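Local coordinates for intracellular exo-alpha-(1->5)-L-arabinofuranosidase (Bifidobacterium longum, PDB 2Y2W), which hydrolyses terminal non-reducing alpha-L-arabinofuranosyl residues, cleaving alpha-(1->5) bonds in arabinans and acting on wheat arabinoxylan, as a family 51 glycoside hydrolase, at residues 148-153 and 197-202; 316-321 and 334-339. All blocks are in the same frame, centred on the assembly; numbering follows the deposited sequence.

Contact 1. Residues 148-153 and 197-202; sequences GIDDFY and VANGIE
Ile-201 reaches across to the first turn of helix 149-159, its CD1 lodged between Asp-150 and the ring of Tyr-153 and its CG2 against the ring alone. CD1 lies 3.7 Å from the backbone O of Asp-150 and just as near that residue's OD1, a methyl resting on polar oxygens without bonding to them. CG2 meets Tyr-153 CE2 at 3.7 Å, while CD1 comes within 3.9 Å of Tyr-153 CD2, both approaching the ring obliquely. Phenol and isoleucine run past each other in opposite directions; with CG anti to the backbone N (chi1 170°), the ring of Tyr-153 extends beside Ile-201.

The polar part is looser. Asn-199 ND2 gives Asp-150 OD2 a weak, bent hydrogen bond of 3.3 Å, 132° at the hydrogen, and the carboxylate and amide planes stand 79° apart. Gly-126 N adds a second weak bond to OD2. Both side chains have a stronger partner in the hydroxyl of Tyr-183, which bonds Asp-150 OD1 and Asn-199 ND2 and so bridges the pair. The OH of Tyr-153 is tied down as well, bonding Glu-203.

Gly-200, with positive phi, closes helix 191-198 in a Schellman motif, and this reversal carries the chain from Asn-199 to Ile-201 so that both face the same helix. The contact therefore joins the start of helix 149-159 to the C-terminal exit of helix 191-198. Met-205 packs against Asp-150 and Tyr-153 from the following loop, and Ile-149 and Phe-152 of helix 149-159 touch barrel strand 162-167.

Contact 2. Residues 316-321 and 334-339; sequences TVSDAA and IALSFD
Helix 307-327 lies over the beginning of strand 335-341, its backbone nearest at Ala-321 and Ile-334, whose CA atoms are 6.1 Å apart, and wider at Ser-318 and Leu-336, 7.3 Å between CA atoms. No hydrogen bond crosses the gap.

Leu-336 gives the contact its largest share, its forked end packed against two successive helix residues. Val-317 presents CG1 to the branch point, 3.9 Å from Leu-336 CG, and the two side chains meet at a slant; with CG1 anti to the backbone N (chi1 173°), this methyl is the one turned to the strand. Next to it, Ser-318 OG sits 3.6 Å from Leu-336 CD2, a van der Waals contact with a methyl; the hydroxyl is itself hydrogen-bonded to the Ile-314 carbonyl one turn back in its own helix. Farther down, Ala-321 CB faces Ile-334 CB at 4.2 Å, where the helix comes closest to the residue leading into the strand.

An alanine in place of Leu-336 would lack CG and both methyls, and would probably leave Val-317 CG1 and the Ser-318 side chain without their partner and a gap between helix and strand.

Leu-336 also touches Val-402, while Val-317 reaches Cys-283, on the strands flanking 335-341. Helix 307-327 thus packs over the closed eight-stranded parallel sheet through mainly apolar side chains, the helix-on-strand layer of a (beta/alpha)8 barrel, and strand 335-341 carries the probable nucleophile, Glu-340, just beyond the contact.

How the contacts relate
Both contacts are buried and belong to the same (beta/alpha)8 barrel, but they share no helix or strand; their centres are 33 Å apart and the nearest atoms about 12 Å. Contact 2 lies nearer the chain centre and joins a helix to a strand of the barrel wall, and its contacts are mostly apolar, with one serine hydroxyl against a methyl. Contact 1 is peripheral, its centre 25 Å from the chain centre, and joins one helix to the loop leaving another, where a carboxylate and an amide appear beside the isoleucine packing. The segments of contact 1 come 44 residues apart along the chain, those of contact 2 only 13, the latter joining consecutive elements.

Contact 1. Residues 148-153 and 197-202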
loop_
_atom_site.group_PDB
_atom_site.type_symbol
_atom_site.label_atom_id
_atom_site.label_comp_id
_atom_site.label_asym_id
_atom_site.label_seq_id
_atom_site.Cartn_x
_atom_site.Cartn_y
_atom_site.Cartn_z
ATOM N N GLY D 148 -8.104 9.122 -24.181
ATOM C CA GLY D 148 -8.396 8.458 -22.922
ATOM C C GLY D 148 -9.493 7.441 -23.154
ATOM O O GLY D 148 -9.825 7.134 -24.301
ATOM N N ILE D 149 -10.068 6.927 -22.070
ATOM C CA ILE D 149 -11.077 5.871 -22.166
ATOM C C ILE D 149 -12.382 6.330 -22.835
ATOM O O ILE D 149 -13.044 5.535 -23.499
ATOM C CB ILE D 149 -11.325 5.162 -20.790
ATOM C CG1 ILE D 149 -12.199 3.911 -20.956
ATOM C CG2 ILE D 149 -11.898 6.127 -19.755
ATOM C CD1 ILE D 149 -11.607 2.852 -21.875
ATOM N N ASP D 150 -12.736 7.603 -22.661
ATOM C CA ASP D 150 -13.867 8.210 -23.367
ATOM C C ASP D 150 -13.652 8.115 -24.879
ATOM O O ASP D 150 -14.546 7.701 -25.620
ATOM C CB ASP D 150 -14.025 9.686 -22.979
ATOM C CG ASP D 150 -14.641 9.885 -21.594
ATOM O OD1 ASP D 150 -15.280 8.952 -21.060
ATOM O OD2 ASP D 150 -14.496 11.003 -21.045
ATOM N N ASP D 151 -12.452 8.490 -25.316
ATOM C CA ASP D 151 -12.119 8.576 -26.735
ATOM C C ASP D 151 -11.868 7.206 -27.351
ATOM O O ASP D 151 -12.336 6.929 -28.460
ATOM C CB ASP D 151 -10.907 9.491 -26.945
ATOM C CG ASP D 151 -11.159 10.915 -26.476
ATOM O OD1 ASP D 151 -12.032 11.598 -27.055
ATOM O OD2 ASP D 151 -10.479 11.355 -25.524
ATOM N N PHE D 152 -11.138 6.349 -26.638
ATOM C CA PHE D 152 -10.867 5.000 -27.130
ATOM C C PHE D 152 -12.141 4.161 -27.223
ATOM O O PHE D 152 -12.236 3.266 -28.068
ATOM C CB PHE D 152 -9.804 4.281 -26.292
ATOM C CG PHE D 152 -9.334 2.990 -26.906
ATOM C CD1 PHE D 152 -8.397 2.997 -27.933
ATOM C CD2 PHE D 152 -9.854 1.772 -26.482
ATOM C CE1 PHE D 152 -7.975 1.808 -28.514
ATOM C CE2 PHE D 152 -9.438 0.581 -27.060
ATOM C CZ PHE D 152 -8.496 0.599 -28.074
ATOM N N TYR D 153 -13.110 4.451 -26.355
ATOM C CA TYR D 153 -14.439 3.855 -26.458
ATOM C C TYR D 153 -15.089 4.215 -27.796
ATOM O O TYR D 153 -15.624 3.348 -28.487
ATOM C CB TYR D 153 -15.345 4.296 -25.303
ATOM C CG TYR D 153 -16.790 3.900 -25.507
ATOM C CD1 TYR D 153 -17.202 2.580 -25.318
ATOM C CD2 TYR D 153 -17.738 4.836 -25.917
ATOM C CE1 TYR D 153 -18.526 2.205 -25.517
ATOM C CE2 TYR D 153 -19.063 4.472 -26.123
ATOM C CZ TYR D 153 -19.450 3.156 -25.918
ATOM O OH TYR D 153 -20.758 2.787 -26.122
ATOM N N VAL D 197 -21.823 10.334 -18.418
ATOM C CA VAL D 197 -22.986 10.907 -19.097
ATOM C C VAL D 197 -22.718 12.362 -19.500
ATOM O O VAL D 197 -22.969 12.752 -20.643
ATOM C CB VAL D 197 -24.262 10.817 -18.209
ATOM C CG1 VAL D 197 -25.460 11.454 -18.905
ATOM C CG2 VAL D 197 -24.567 9.365 -17.844
ATOM N N ALA D 198 -22.192 13.147 -18.563
ATOM C CA ALA D 198 -21.844 14.545 -18.814
ATOM C C ALA D 198 -20.717 14.678 -19.837
ATOM O O ALA D 198 -20.641 15.676 -20.558
ATOM C CB ALA D 198 -21.469 15.237 -17.518
ATOM N N ASN D 199 -19.856 13.665 -19.904
ATOM C CA ASN D 199 -18.747 13.645 -20.858
ATOM C C ASN D 199 -19.145 13.219 -22.275
ATOM O O ASN D 199 -18.311 13.228 -23.183
ATOM C CB ASN D 199 -17.599 12.771 -20.338
ATOM C CG ASN D 199 -16.901 13.371 -19.123
ATOM O OD1 ASN D 199 -17.204 14.486 -18.693
ATOM N ND2 ASN D 199 -15.963 12.623 -18.561
ATOM N N GLY D 200 -20.410 12.840 -22.458
ATOM C CA GLY D 200 -20.949 12.551 -23.787
ATOM C C GLY D 200 -21.325 11.105 -24.067
ATOM O O GLY D 200 -21.794 10.787 -25.161
ATOM N N ILE D 201 -21.116 10.228 -23.086
ATOM C CA ILE D 201 -21.431 8.806 -23.237
ATOM C C ILE D 201 -22.469 8.393 -22.191
ATOM O O ILE D 201 -22.148 8.193 -21.018
ATOM C CB ILE D 201 -20.161 7.920 -23.165
ATOM C CG1 ILE D 201 -19.137 8.373 -24.211
ATOM C CG2 ILE D 201 -20.513 6.449 -23.380
ATOM C CD1 ILE D 201 -17.700 8.167 -23.804
ATOM N N GLU D 202 -23.716 8.275 -22.637
ATOM C CA GLU D 202 -24.854 8.064 -21.751
ATOM C C GLU D 202 -24.925 6.632 -21.228
ATOM O O GLU D 202 -25.036 6.407 -20.021
ATOM C CB GLU D 202 -26.151 8.435 -22.478
ATOM C CG GLU D 202 -27.390 8.490 -21.586
ATOM C CD GLU D 202 -28.612 9.043 -22.305
ATOM O OE1 GLU D 202 -28.643 9.012 -23.559
ATOM O OE2 GLU D 202 -29.544 9.511 -21.612
#

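Contact 2. Residues 316-321 and 334-339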
loop_
_atom_site.group_PDB
_atom_site.type_symbol
_atom_site.label_atom_id
_atom_site.label_comp_id
_atom_site.label_asym_id
_atom_site.label_seq_id
_atom_site.Cartn_x
_atom_site.Cartn_y
_atom_site.Cartn_z
ATOM N N THR D 316 3.504 -25.166 -19.918
ATOM C CA THR D 316 3.941 -24.852 -18.557
ATOM C C THR D 316 2.929 -23.985 -17.805
ATOM O O THR D 316 2.654 -24.227 -16.624
ATOM C CB THR D 316 5.326 -24.156 -18.555
ATOM O OG1 THR D 316 6.204 -24.831 -19.460
ATOM C CG2 THR D 316 5.943 -24.168 -17.163
ATOM N N VAL D 317 2.382 -22.983 -18.488
ATOM C CA VAL D 317 1.399 -22.084 -17.879
ATOM C C VAL D 317 0.086 -22.824 -17.604
ATOM O O VAL D 317 -0.517 -22.649 -16.542
ATOM C CB VAL D 317 1.168 -20.814 -18.738
ATOM C CG1 VAL D 317 0.020 -19.977 -18.187
ATOM C CG2 VAL D 317 2.437 -19.982 -18.794
ATOM N N SER D 318 -0.333 -23.656 -18.555
ATOM C CA SER D 318 -1.525 -24.492 -18.397
ATOM C C SER D 318 -1.416 -25.405 -17.180
ATOM O O SER D 318 -2.354 -25.506 -16.386
ATOM C CB SER D 318 -1.765 -25.330 -19.651
ATOM O OG SER D 318 -1.918 -24.501 -20.789
ATOM N N ASP D 319 -0.264 -26.058 -17.040
ATOM C CA ASP D 319 0.003 -26.949 -15.915
ATOM C C ASP D 319 -0.050 -26.187 -14.592
ATOM O O ASP D 319 -0.560 -26.696 -13.589
ATOM C CB ASP D 319 1.363 -27.626 -16.100
ATOM C CG ASP D 319 1.686 -28.605 -14.989
ATOM O OD1 ASP D 319 0.938 -29.595 -14.821
ATOM O OD2 ASP D 319 2.700 -28.386 -14.290
ATOM N N ALA D 320 0.477 -24.963 -14.608
ATOM C CA ALA D 320 0.420 -24.059 -13.460
ATOM C C ALA D 320 -1.019 -23.643 -13.154
ATOM O O ALA D 320 -1.416 -23.574 -11.989
ATOM C CB ALA D 320 1.292 -22.837 -13.708
ATOM N N ALA D 321 -1.790 -23.375 -14.207
ATOM C CA ALA D 321 -3.206 -23.040 -14.081
ATOM C C ALA D 321 -4.041 -24.234 -13.608
ATOM O O ALA D 321 -5.001 -24.061 -12.852
ATOM C CB ALA D 321 -3.741 -22.501 -15.397
ATOM N N ILE D 334 -9.075 -22.011 -15.656
ATOM C CA ILE D 334 -8.514 -20.715 -16.005
ATOM C C ILE D 334 -7.978 -20.812 -17.429
ATOM O O ILE D 334 -7.072 -21.603 -17.704
ATOM C CB ILE D 334 -7.357 -20.303 -15.051
ATOM C CG1 ILE D 334 -7.790 -20.350 -13.575
ATOM C CG2 ILE D 334 -6.773 -18.939 -15.446
ATOM C CD1 ILE D 334 -8.918 -19.404 -13.191
ATOM N N ALA D 335 -8.551 -20.019 -18.329
ATOM C CA ALA D 335 -8.082 -19.956 -19.712
ATOM C C ALA D 335 -6.813 -19.110 -19.827
ATOM O O ALA D 335 -6.521 -18.284 -18.958
ATOM C CB ALA D 335 -9.174 -19.417 -20.625
ATOM N N LEU D 336 -6.063 -19.331 -20.901
ATOM C CA LEU D 336 -4.843 -18.581 -21.160
ATOM C C LEU D 336 -5.122 -17.386 -22.057
ATOM O O LEU D 336 -5.927 -17.473 -22.993
ATOM C CB LEU D 336 -3.782 -19.481 -21.800
ATOM C CG LEU D 336 -2.767 -20.203 -20.906
ATOM C CD1 LEU D 336 -3.425 -21.054 -19.819
ATOM C CD2 LEU D 336 -1.843 -21.053 -21.764
ATOM N N SER D 337 -4.453 -16.275 -21.762
ATOM C CA SER D 337 -4.585 -15.051 -22.542
ATOM C C SER D 337 -3.219 -14.560 -23.014
ATOM O O SER D 337 -2.495 -13.894 -22.269
ATOM C CB SER D 337 -5.292 -13.966 -21.724
ATOM O OG SER D 337 -5.494 -12.789 -22.489
ATOM N N PHE D 338 -2.869 -14.898 -24.254
ATOM C CA PHE D 338 -1.627 -14.431 -24.868
ATOM C C PHE D 338 -1.737 -12.966 -25.291
ATOM O O PHE D 338 -1.652 -12.638 -26.475
ATOM C CB PHE D 338 -1.256 -15.317 -26.062
ATOM C CG PHE D 338 -0.140 -16.278 -25.778
ATOM C CD1 PHE D 338 -0.396 -17.510 -25.187
ATOM C CD2 PHE D 338 1.174 -15.949 -26.100
ATOM C CE1 PHE D 338 0.641 -18.399 -24.924
ATOM C CE2 PHE D 338 2.216 -16.829 -25.841
ATOM C CZ PHE D 338 1.950 -18.057 -25.253
ATOM N N ASP D 339 -1.903 -12.089 -24.303
ATOM C CA ASP D 339 -2.247 -10.690 -24.556
ATOM C C ASP D 339 -1.086 -9.803 -25.016
ATOM O O ASP D 339 -1.286 -8.628 -25.329
ATOM C CB ASP D 339 -3.004 -10.073 -23.367
ATOM C CG ASP D 339 -2.279 -10.239 -22.039
ATOM O OD1 ASP D 339 -1.122 -10.709 -22.019
ATOM O OD2 ASP D 339 -2.886 -9.892 -21.002
#